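Local coordinates for protein methyl-coenzyme M reductase subunit beta (Methanosarcina barkeri, PDB 1E6Y) that forms part of the nickel-containing F430 enzyme that reduces methyl-coenzyme M with coenzyme B, releasing methane and the mixed heterodisulfide in the final step of methanogenesis, at residues G259-V264 against L312-A317; V305-A310 against S326-F331; R202-A207 against V390-A395. All coordinates share one frame; numbering follows the deposited sequence.

Contact 1. Residues G259-V264 against L312-A317; sequences GTIGTV and LVNCGA
Ile261 lays the end of its side chain across the carboxamide of Asn314: CD1 of Ile261 is 3.5 Å from ND2 of Asn314, and CG1 of Ile261 is 3.9 Å from CG of Asn314. CG1 stands anti to the residue's own carbonyl carbon (chi1 -63°), and the extended second torsion (168°) carries CD1 over to the amide. Val313 divides its two methyls. CG1 of Val313 abuts the backbone O of Gly259 at 3.6 Å, whereas CG2 of Val313 meets CG2 of Val264 at 4.0 Å, the two valines sliding past each other in opposite directions. Polar links between the segments run through water. One molecule donates to both O of Gly259 (3.0 Å) and O of Val313 (3.1 Å); a second accepts from N of Ile261 and sits beside OD1 of Asn314. Further out, ND2 of Asn314 bonds to Thr327 and to the O of Val112 of the gamma subunit, which pins the carboxamide's rotation. An alanine in place of Ile261 would probably open a gap beside this amide and Thr327, taking away the apolar surface against one side of the carboxamide. The turn that presents Ile261 is fixed by a capping box: N of Thr260 donates to OG1 of Thr263 (2.8 Å, a nearly straight 169°), and N of Thr263 donates back to OG1 of Thr260, which also bonds to the O of Ile107 of the gamma subunit. The start of helix 261-274 is thus docked against the C-terminal part of helix 296-318, with helix 247-255 packing on Val264 and Val313, helix 323-339 packing on Ile261 and Val264, and the gamma subunit flanking the contact.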
loop_
_atom_site.group_PDB
_atom_site.type_symbol
_atom_site.label_atom_id
_atom_site.label_comp_id
_atom_site.label_asym_id
_atom_site.label_seq_id
_atom_site.Cartn_x
_atom_site.Cartn_y
_atom_site.Cartn_z
ATOM N N GLY E 259 -19.348 0.437 -43.509
ATOM C CA GLY E 259 -18.097 1.078 -43.140
ATOM C C GLY E 259 -17.202 0.285 -42.211
ATOM O O GLY E 259 -17.628 -0.679 -41.573
ATOM N N THR E 260 -15.946 0.712 -42.137
ATOM C CA THR E 260 -14.927 0.052 -41.332
ATOM C C THR E 260 -14.140 1.139 -40.603
ATOM O O THR E 260 -14.364 2.330 -40.833
ATOM C CB THR E 260 -13.945 -0.741 -42.225
ATOM O OG1 THR E 260 -13.267 0.165 -43.106
ATOM C CG2 THR E 260 -14.687 -1.783 -43.062
ATOM N N ILE E 261 -13.184 0.734 -39.769
ATOM C CA ILE E 261 -12.232 1.678 -39.189
ATOM C C ILE E 261 -11.562 2.501 -40.295
ATOM O O ILE E 261 -11.418 3.718 -40.172
ATOM C CB ILE E 261 -11.140 0.942 -38.370
ATOM C CG1 ILE E 261 -11.779 0.218 -37.180
ATOM C CG2 ILE E 261 -10.084 1.933 -37.883
ATOM C CD1 ILE E 261 -10.853 -0.760 -36.483
ATOM N N GLY E 262 -11.238 1.836 -41.403
ATOM C CA GLY E 262 -10.570 2.493 -42.514
ATOM C C GLY E 262 -11.385 3.562 -43.219
ATOM O O GLY E 262 -10.856 4.621 -43.554
ATOM N N THR E 263 -12.669 3.297 -43.455
ATOM C CA THR E 263 -13.518 4.260 -44.157
ATOM C C THR E 263 -13.898 5.447 -43.271
ATOM O O THR E 263 -14.130 6.549 -43.771
ATOM C CB THR E 263 -14.808 3.605 -44.706
ATOM O OG1 THR E 263 -15.571 3.051 -43.628
ATOM C CG2 THR E 263 -14.463 2.505 -45.704
ATOM N N VAL E 264 -13.906 5.237 -41.956
ATOM C CA VAL E 264 -14.116 6.330 -41.011
ATOM C C VAL E 264 -12.964 7.331 -41.112
ATOM O O VAL E 264 -13.175 8.541 -41.042
ATOM C CB VAL E 264 -14.228 5.803 -39.554
ATOM C CG1 VAL E 264 -14.228 6.964 -38.564
ATOM C CG2 VAL E 264 -15.498 4.987 -39.395
ATOM N N LEU E 312 -17.985 3.272 -32.634
ATOM C CA LEU E 312 -19.407 3.048 -32.857
ATOM C C LEU E 312 -19.657 2.200 -34.106
ATOM O O LEU E 312 -20.511 1.315 -34.095
ATOM C CB LEU E 312 -20.142 4.390 -32.961
ATOM C CG LEU E 312 -20.213 5.194 -31.658
ATOM C CD1 LEU E 312 -20.894 6.530 -31.902
ATOM C CD2 LEU E 312 -20.969 4.402 -30.609
ATOM N N VAL E 313 -18.814 2.381 -35.119
ATOM C CA VAL E 313 -18.935 1.635 -36.369
ATOM C C VAL E 313 -18.408 0.204 -36.232
ATOM O O VAL E 313 -19.069 -0.746 -36.658
ATOM C CB VAL E 313 -18.193 2.361 -37.524
ATOM C CG1 VAL E 313 -18.119 1.472 -38.764
ATOM C CG2 VAL E 313 -18.907 3.663 -37.858
ATOM N N ASN E 314 -17.252 0.050 -35.590
ATOM C CA ASN E 314 -16.603 -1.257 -35.490
ATOM C C ASN E 314 -17.199 -2.142 -34.396
ATOM O O ASN E 314 -17.424 -3.335 -34.610
ATOM C CB ASN E 314 -15.099 -1.088 -35.257
ATOM C CG ASN E 314 -14.318 -2.347 -35.586
ATOM O OD1 ASN E 314 -14.625 -3.052 -36.550
ATOM N ND2 ASN E 314 -13.314 -2.648 -34.772
ATOM N N CYS E 315 -17.426 -1.564 -33.219
ATOM C CA CYS E 315 -18.122 -2.277 -32.151
ATOM C C CYS E 315 -19.593 -2.469 -32.496
ATOM O O CYS E 315 -20.176 -3.509 -32.191
ATOM C CB CYS E 315 -17.993 -1.521 -30.829
ATOM S SG CYS E 315 -16.326 -1.528 -30.162
ATOM N N GLY E 316 -20.171 -1.476 -33.170
ATOM C CA GLY E 316 -21.545 -1.581 -33.627
ATOM C C GLY E 316 -21.751 -2.712 -34.618
ATOM O O GLY E 316 -22.680 -3.502 -34.464
ATOM N N ALA E 317 -20.853 -2.828 -35.594
ATOM C CA ALA E 317 -20.946 -3.885 -36.603
ATOM C C ALA E 317 -20.906 -5.277 -35.970
ATOM O O ALA E 317 -21.726 -6.138 -36.292
ATOM C CB ALA E 317 -19.822 -3.740 -37.620
HETATM O O HOH W 1 -17.298 -1.978 -38.863
HETATM O O HOH W 2 -13.543 -2.123 -39.068
#

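Contact 2. Residues V305-A310 against S326-F331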
loop_
_atom_site.group_PDB
_atom_site.type_symbol
_atom_site.label_atom_id
_atom_site.label_comp_id
_atom_site.label_asym_id
_atom_site.label_seq_id
_atom_site.Cartn_x
_atom_site.Cartn_y
_atom_site.Cartn_z
ATOM N N VAL E 305 -13.119 12.686 -32.352
ATOM C CA VAL E 305 -14.402 12.309 -32.938
ATOM C C VAL E 305 -14.255 11.047 -33.782
ATOM O O VAL E 305 -15.050 10.117 -33.657
ATOM C CB VAL E 305 -14.976 13.452 -33.815
ATOM C CG1 VAL E 305 -16.181 12.964 -34.611
ATOM C CG2 VAL E 305 -15.376 14.612 -32.943
ATOM N N GLY E 306 -13.207 11.009 -34.602
ATOM C CA GLY E 306 -12.960 9.850 -35.441
ATOM C C GLY E 306 -12.750 8.575 -34.647
ATOM O O GLY E 306 -13.199 7.505 -35.053
ATOM N N THR E 307 -12.066 8.694 -33.513
ATOM C CA THR E 307 -11.807 7.562 -32.627
ATOM C C THR E 307 -13.116 6.972 -32.093
ATOM O O THR E 307 -13.302 5.752 -32.097
ATOM C CB THR E 307 -10.910 7.987 -31.434
ATOM O OG1 THR E 307 -9.653 8.469 -31.927
ATOM C CG2 THR E 307 -10.663 6.813 -30.496
ATOM N N LEU E 308 -14.026 7.840 -31.659
ATOM C CA LEU E 308 -15.320 7.391 -31.153
ATOM C C LEU E 308 -16.234 6.922 -32.285
ATOM O O LEU E 308 -16.924 5.910 -32.152
ATOM C CB LEU E 308 -16.001 8.506 -30.356
ATOM C CG LEU E 308 -17.369 8.178 -29.745
ATOM C CD1 LEU E 308 -17.281 6.936 -28.867
ATOM C CD2 LEU E 308 -17.856 9.369 -28.937
ATOM N N ALA E 309 -16.208 7.633 -33.409
ATOM C CA ALA E 309 -17.001 7.245 -34.574
ATOM C C ALA E 309 -16.606 5.852 -35.060
ATOM O O ALA E 309 -17.466 4.995 -35.283
ATOM C CB ALA E 309 -16.825 8.265 -35.692
ATOM N N ALA E 310 -15.299 5.602 -35.112
ATOM C CA ALA E 310 -14.774 4.297 -35.504
ATOM C C ALA E 310 -15.191 3.215 -34.514
ATOM O O ALA E 310 -15.480 2.091 -34.911
ATOM C CB ALA E 310 -13.255 4.352 -35.616
ATOM N N SER E 326 -8.750 -2.359 -30.167
ATOM C CA SER E 326 -8.048 -2.314 -31.447
ATOM C C SER E 326 -8.516 -1.136 -32.302
ATOM O O SER E 326 -7.737 -0.572 -33.072
ATOM C CB SER E 326 -8.249 -3.628 -32.208
ATOM O OG SER E 326 -9.624 -3.950 -32.313
ATOM N N THR E 327 -9.777 -0.742 -32.132
ATOM C CA THR E 327 -10.326 0.404 -32.856
ATOM C C THR E 327 -9.591 1.692 -32.487
ATOM O O THR E 327 -9.189 2.454 -33.361
ATOM C CB THR E 327 -11.832 0.589 -32.563
ATOM O OG1 THR E 327 -12.558 -0.553 -33.033
ATOM C CG2 THR E 327 -12.356 1.831 -33.255
ATOM N N LEU E 328 -9.407 1.916 -31.188
ATOM C CA LEU E 328 -8.705 3.100 -30.696
ATOM C C LEU E 328 -7.247 3.114 -31.159
ATOM O O LEU E 328 -6.712 4.166 -31.514
ATOM C CB LEU E 328 -8.767 3.149 -29.164
ATOM C CG LEU E 328 -9.932 3.900 -28.507
ATOM C CD1 LEU E 328 -11.257 3.483 -29.128
ATOM C CD2 LEU E 328 -9.928 3.628 -27.005
ATOM N N LEU E 329 -6.629 1.934 -31.193
ATOM C CA LEU E 329 -5.249 1.793 -31.652
ATOM C C LEU E 329 -5.154 2.097 -33.143
ATOM O O LEU E 329 -4.460 3.028 -33.559
ATOM C CB LEU E 329 -4.744 0.371 -31.385
ATOM C CG LEU E 329 -3.238 0.139 -31.185
ATOM C CD1 LEU E 329 -3.018 -1.319 -30.809
ATOM C CD2 LEU E 329 -2.446 0.483 -32.440
ATOM N N TYR E 330 -5.911 1.349 -33.937
ATOM C CA TYR E 330 -5.728 1.372 -35.376
ATOM C C TYR E 330 -6.352 2.551 -36.095
ATOM O O TYR E 330 -5.798 3.015 -37.088
ATOM C CB TYR E 330 -6.191 0.047 -35.983
ATOM C CG TYR E 330 -5.222 -1.062 -35.664
ATOM C CD1 TYR E 330 -5.541 -2.037 -34.721
ATOM C CD2 TYR E 330 -3.905 -0.989 -36.110
ATOM C CE1 TYR E 330 -4.564 -2.889 -34.208
ATOM C CE2 TYR E 330 -2.925 -1.829 -35.605
ATOM C CZ TYR E 330 -3.254 -2.767 -34.649
ATOM O OH TYR E 330 -2.253 -3.507 -34.068
ATOM N N PHE E 331 -7.414 3.126 -35.535
ATOM C CA PHE E 331 -7.953 4.353 -36.122
ATOM C C PHE E 331 -6.868 5.420 -36.138
ATOM O O PHE E 331 -6.633 6.064 -37.163
ATOM C CB PHE E 331 -9.167 4.880 -35.344
ATOM C CG PHE E 331 -9.602 6.251 -35.791
ATOM C CD1 PHE E 331 -10.281 6.416 -36.995
ATOM C CD2 PHE E 331 -9.166 7.386 -35.109
ATOM C CE1 PHE E 331 -10.500 7.690 -37.528
ATOM C CE2 PHE E 331 -9.379 8.663 -35.634
ATOM C CZ PHE E 331 -10.044 8.814 -36.847
#
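Gly306 lies under the ring of Phe331, its C atom 3.4 Å from the ring plane and over the ring centre, its CA 3.4 Å from CZ of Phe331. A beta carbon on this glycine would clash with CZ, and the bare backbone is what lets the phenyl lie flat on the Gly306-Thr307 peptide. N of Thr307 comes over the same face, displaced toward the rim. The Thr307 side chain splits its duties: OG1 touches CD2 of Phe331 at 3.4 Å, while CG2, anti to the backbone N, crosses the Leu328 side chain at about a right angle and reaches CG of Leu328 at 3.6 Å. One turn on, CB of Ala310 fits between CG2 of Thr327 (3.6 Å) and CD1 of Phe331 (3.9 Å). The short helical segments run roughly antiparallel, at 136° with axes 9.0 Å apart, as the two arms of a splayed helical hairpin built by helices 296-318 and 323-339. Each threonine hydroxyl bonds back into its own helix (Thr307 to O of Ala303, Thr327 to O of Asn323) and also takes a side-chain amide of the other arm, Asn332 and Asn314 respectively; polar links thus pin this packing of methyls and ring on peptide.

Contact 3. Residues R202-A207 against V390-A395; sequences RNAMNA and VCAAVA
Arg202 approaches Ala395 with the root of its side chain, CB of Arg202 lying 3.5 Å from O of Ala395. CG is anti to the carbonyl carbon (chi1 -62°), and a bend at chi3 (112°) turns the guanidinium off to a salt bridge with Glu406. The backbone of Arg202 takes a left-handed helical conformation just ahead of helix 204-221. Asn203 then serves as N-cap: its CB points away from the partner helix, and OD1 accepts from N of Asn206 at 3.0 Å and 161°, the donor tilted out of the carbonyl plane, while ND2 bonds to Asp9. Beyond the cap this is a close helix-helix packing through small residues, CA of Ala204 coming within 4.2 Å of CA of Ala392. Side chains of one carbon meet backbone here. CB of Ala392 rests 3.5 Å from O of Ala204, and CB of Ala395 is 3.8 Å from CA of Ala204. Ala207 and Cys391 exchange the same favour: CB of Ala207 lies 3.7 Å from O of Cys391, and CB of Cys391 lies 3.8 Å from O of Ala207. The thiol of Cys391, anti to its own carbonyl carbon, leaves CB as the touching atom. At the C-terminal end of helix 387-395, the O of Ala395 accepts from Arg67 of the gamma subunit, which also makes a weak bond to O of Arg202.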
loop_
_atom_site.group_PDB
_atom_site.type_symbol
_atom_site.label_atom_id
_atom_site.label_comp_id
_atom_site.label_asym_id
_atom_site.label_seq_id
_atom_site.Cartn_x
_atom_site.Cartn_y
_atom_site.Cartn_z
ATOM N N ARG E 202 -27.754 1.351 -22.098
ATOM C CA ARG E 202 -27.094 0.797 -23.267
ATOM C C ARG E 202 -27.266 1.681 -24.505
ATOM O O ARG E 202 -27.327 1.170 -25.621
ATOM C CB ARG E 202 -27.547 -0.635 -23.542
ATOM C CG ARG E 202 -27.199 -1.590 -22.395
ATOM C CD ARG E 202 -27.946 -2.892 -22.641
ATOM N NE ARG E 202 -27.046 -4.006 -22.962
ATOM C CZ ARG E 202 -26.790 -4.938 -22.042
ATOM N NH1 ARG E 202 -25.985 -5.968 -22.285
ATOM N NH2 ARG E 202 -27.360 -4.862 -20.834
ATOM N N ASN E 203 -27.339 2.994 -24.294
ATOM C CA ASN E 203 -27.324 3.962 -25.383
ATOM C C ASN E 203 -25.881 4.384 -25.613
ATOM O O ASN E 203 -25.300 5.096 -24.793
ATOM C CB ASN E 203 -28.175 5.187 -25.024
ATOM C CG ASN E 203 -28.288 6.186 -26.169
ATOM O OD1 ASN E 203 -27.286 6.710 -26.657
ATOM N ND2 ASN E 203 -29.518 6.485 -26.571
ATOM N N ALA E 204 -25.329 3.978 -26.753
ATOM C CA ALA E 204 -23.911 4.169 -27.052
ATOM C C ALA E 204 -23.436 5.617 -26.909
ATOM O O ALA E 204 -22.507 5.895 -26.147
ATOM C CB ALA E 204 -23.601 3.648 -28.450
ATOM N N MET E 205 -24.096 6.544 -27.597
ATOM C CA MET E 205 -23.636 7.928 -27.604
ATOM C C MET E 205 -23.901 8.671 -26.296
ATOM O O MET E 205 -23.157 9.580 -25.937
ATOM C CB MET E 205 -24.245 8.705 -28.769
ATOM C CG MET E 205 -23.546 10.036 -29.000
ATOM S SD MET E 205 -24.185 10.958 -30.393
ATOM C CE MET E 205 -24.020 9.711 -31.704
ATOM N N ASN E 206 -24.953 8.283 -25.580
ATOM C CA ASN E 206 -25.200 8.848 -24.257
ATOM C C ASN E 206 -24.223 8.283 -23.228
ATOM O O ASN E 206 -23.853 8.966 -22.272
ATOM C CB ASN E 206 -26.647 8.594 -23.820
ATOM C CG ASN E 206 -27.612 9.633 -24.370
ATOM O OD1 ASN E 206 -27.225 10.772 -24.640
ATOM N ND2 ASN E 206 -28.871 9.244 -24.550
ATOM N N ALA E 207 -23.771 7.053 -23.458
ATOM C CA ALA E 207 -22.729 6.446 -22.632
ATOM C C ALA E 207 -21.402 7.182 -22.808
ATOM O O ALA E 207 -20.749 7.543 -21.826
ATOM C CB ALA E 207 -22.565 4.967 -22.988
ATOM N N VAL E 390 -14.824 3.350 -24.722
ATOM C CA VAL E 390 -15.020 2.091 -24.009
ATOM C C VAL E 390 -16.450 1.964 -23.475
ATOM O O VAL E 390 -17.077 0.920 -23.624
ATOM C CB VAL E 390 -14.012 1.950 -22.845
ATOM C CG1 VAL E 390 -14.206 0.621 -22.130
ATOM C CG2 VAL E 390 -12.593 2.053 -23.378
ATOM N N CYS E 391 -16.985 3.046 -22.919
ATOM C CA CYS E 391 -18.352 3.039 -22.409
ATOM C C CYS E 391 -19.370 2.817 -23.523
ATOM O O CYS E 391 -20.344 2.084 -23.342
ATOM C CB CYS E 391 -18.653 4.349 -21.681
ATOM S SG CYS E 391 -17.673 4.583 -20.188
ATOM N N ALA E 392 -19.128 3.434 -24.677
ATOM C CA ALA E 392 -19.972 3.232 -25.857
ATOM C C ALA E 392 -19.873 1.798 -26.373
ATOM O O ALA E 392 -20.881 1.183 -26.718
ATOM C CB ALA E 392 -19.581 4.215 -26.956
ATOM N N ALA E 393 -18.660 1.251 -26.367
ATOM C CA ALA E 393 -18.422 -0.120 -26.818
ATOM C C ALA E 393 -19.178 -1.130 -25.958
ATOM O O ALA E 393 -19.801 -2.064 -26.471
ATOM C CB ALA E 393 -16.940 -0.423 -26.785
ATOM N N VAL E 394 -19.132 -0.919 -24.647
ATOM C CA VAL E 394 -19.836 -1.768 -23.698
ATOM C C VAL E 394 -21.349 -1.677 -23.903
ATOM O O VAL E 394 -22.042 -2.696 -23.909
ATOM C CB VAL E 394 -19.467 -1.377 -22.249
ATOM C CG1 VAL E 394 -20.376 -2.073 -21.260
ATOM C CG2 VAL E 394 -18.020 -1.746 -21.980
ATOM N N ALA E 395 -21.835 -0.468 -24.171
ATOM C CA ALA E 395 -23.255 -0.243 -24.438
ATOM C C ALA E 395 -23.737 -0.988 -25.686
ATOM O O ALA E 395 -24.895 -1.391 -25.759
ATOM C CB ALA E 395 -23.525 1.249 -24.585
#

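How the contacts relate
Helix 296-318 ties contacts 1 and 2 together, their centres about 8 Å apart. ND2 of Asn314 in contact 1 lies 2.8 Å from OG1 of Thr327 in contact 2, a probable hydrogen bond, and CG2 of Ile261 packs on CA of Phe331 at 3.7 Å. Another side of the same helix meets contact 3, about 15 Å from contact 1 and 14 Å from contact 2 between centres: CD2 of Leu312 sits 3.5 Å from CB of Ala204, and CD1 of Leu308 is 4.0 Å from CB of Ala392. All three lie away from the coenzyme pocket, although helix 348-358, whose last residue Phe358 lines it, packs on Thr307 and Leu328 of contact 2.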